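Transcriptional repressor of the blcABC operon (PDB 3MQ0) represses transcription of the blcABC operon, probably by binding operator DNA through its helix-turn-helix domain, and is regulated through oligomerization. Local coordinates at the interface of chains A and B. Numbering follows the deposited sequence. Chains: chain A/B, Transcriptional repressor of the blcABC operon.

The interface of chains A and B. Residues chain A 68-69, 72, 74, 88, 92; chain B 29-30, 33.
The guanidinium of B:Arg30 turns one face to A:Val68, whose CG1 stands 4.2 Å above its plane, over the centre, and the imidazole of A:His88 meets B:Val33 through its CE1–NE2 end. On the indole of A:Trp92 a face is taken within the same chain by A:His88, whose CD2 lies above the plane toward the rim, while the CZ2 edge of the benzo ring comes near B:Val33 CG1 at 4.2 Å.

These groups form part of a two-fold symmetric interface between the two chains, in which the N-terminal helix-turn-helix region of each takes part. Helix 27-41 of chain B lays B:Leu29, B:Arg30 and B:Val33 against a patch of chain A built from helix 62-71, the loop after it and the start of helix 88-98. B:Val33 is the central wedge and hides 65 Å² of its surface. Its two methyls part: CG1, anti to the backbone N (chi1 171°), points at the imidazole, 3.7 Å from A:His88 CE1, and CG2 goes to the leucines, 3.8 Å from A:Leu72 CD1 with A:Leu74 CD1 a little farther off. B:Leu29 crosses A:Met69 at about a right angle and reaches its CG with CD2 at 3.8 Å; the same methyl also contacts A:Val68 CG1, the two side chains running antiparallel.

B:Arg30 extends from CG to NE, then turns its guanidinium at the last torsion; the arginine crosses A:Val68 and A:Leu72 at about a right angle, NH1 coming near A:Leu72 CD2 and NH2 near A:Val68 CG2. No polar pair within bonding distance bridges the chains here, so this patch is held by apolar packing. Within chain A, the imidazole is tethered to the loop that supplies the leucines: A:His88 ND1 donates to the backbone carbonyl A:Leu72 O at 2.7 Å. The nitrogen sits almost in line with the carbonyl bond, and the oxygen lies 22° out of the imidazole plane.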
# COMPACT_ATOMS: atom_id res chain seq x y z
N VAL A 68 9.56 -20.08 -11.83
CA VAL A 68 8.14 -20.01 -11.46
C VAL A 68 7.80 -18.73 -10.69
O VAL A 68 6.77 -18.11 -10.93
CB VAL A 68 7.67 -21.26 -10.67
CG1 VAL A 68 6.23 -21.09 -10.20
CG2 VAL A 68 7.79 -22.50 -11.55
N MET A 69 8.66 -18.34 -9.74
CA MET A 69 8.44 -17.09 -9.01
C MET A 69 8.36 -15.89 -9.95
O MET A 69 7.60 -14.95 -9.70
CB MET A 69 9.52 -16.88 -7.94
CG MET A 69 9.52 -17.97 -6.88
SD MET A 69 10.77 -17.71 -5.64
CE MET A 69 10.14 -16.22 -4.85
N LEU A 72 4.97 -16.08 -12.09
CA LEU A 72 3.83 -15.65 -11.29
C LEU A 72 3.96 -14.21 -10.80
O LEU A 72 3.16 -13.75 -9.98
CB LEU A 72 3.66 -16.56 -10.08
CG LEU A 72 3.45 -18.04 -10.39
CD1 LEU A 72 3.31 -18.81 -9.09
CD2 LEU A 72 2.23 -18.23 -11.30
N LEU A 74 5.91 -12.87 -8.75
CA LEU A 74 6.42 -12.71 -7.39
C LEU A 74 7.75 -11.97 -7.43
O LEU A 74 8.07 -11.18 -6.54
CB LEU A 74 6.60 -14.07 -6.71
CG LEU A 74 5.33 -14.90 -6.46
CD1 LEU A 74 5.64 -16.16 -5.63
CD2 LEU A 74 4.32 -14.04 -5.76
N HIS A 88 2.99 -8.84 -7.75
CA HIS A 88 2.01 -9.76 -7.16
C HIS A 88 1.79 -9.56 -5.65
O HIS A 88 0.65 -9.54 -5.18
CB HIS A 88 2.40 -11.21 -7.45
CG HIS A 88 1.23 -12.15 -7.45
ND1 HIS A 88 0.98 -13.02 -8.49
CD2 HIS A 88 0.24 -12.34 -6.55
CE1 HIS A 88 -0.11 -13.71 -8.23
NE2 HIS A 88 -0.59 -13.31 -7.07
N TRP A 92 -1.59 -9.12 -2.31
CA TRP A 92 -1.81 -9.74 -1.01
C TRP A 92 -1.83 -8.70 0.09
O TRP A 92 -2.64 -8.78 1.03
CB TRP A 92 -0.72 -10.78 -0.73
CG TRP A 92 -0.68 -11.84 -1.76
CD1 TRP A 92 -1.70 -12.23 -2.58
CD2 TRP A 92 0.44 -12.67 -2.09
NE1 TRP A 92 -1.28 -13.24 -3.40
CE2 TRP A 92 0.03 -13.53 -3.12
CE3 TRP A 92 1.76 -12.76 -1.62
CZ2 TRP A 92 0.88 -14.47 -3.69
CZ3 TRP A 92 2.60 -13.70 -2.18
CH2 TRP A 92 2.16 -14.54 -3.21
N LEU B 29 4.02 -24.34 -4.71
CA LEU B 29 4.07 -22.90 -4.85
C LEU B 29 2.88 -22.37 -5.66
O LEU B 29 2.25 -21.38 -5.28
CB LEU B 29 5.38 -22.46 -5.49
CG LEU B 29 5.54 -20.95 -5.64
CD1 LEU B 29 5.33 -20.24 -4.30
CD2 LEU B 29 6.94 -20.70 -6.19
N ARG B 30 2.57 -23.02 -6.78
CA ARG B 30 1.43 -22.61 -7.60
C ARG B 30 0.13 -22.64 -6.80
O ARG B 30 -0.67 -21.71 -6.88
CB ARG B 30 1.32 -23.47 -8.85
CG ARG B 30 2.47 -23.27 -9.83
CD ARG B 30 2.23 -24.04 -11.11
NE ARG B 30 3.36 -23.95 -12.02
CZ ARG B 30 3.56 -22.94 -12.87
NH1 ARG B 30 2.70 -21.92 -12.92
NH2 ARG B 30 4.61 -22.96 -13.67
N VAL B 33 0.07 -19.82 -4.13
CA VAL B 33 -0.25 -18.56 -4.79
C VAL B 33 -1.75 -18.46 -5.12
O VAL B 33 -2.39 -17.43 -4.90
CB VAL B 33 0.63 -18.35 -6.03
CG1 VAL B 33 0.14 -17.15 -6.85
CG2 VAL B 33 2.08 -18.16 -5.58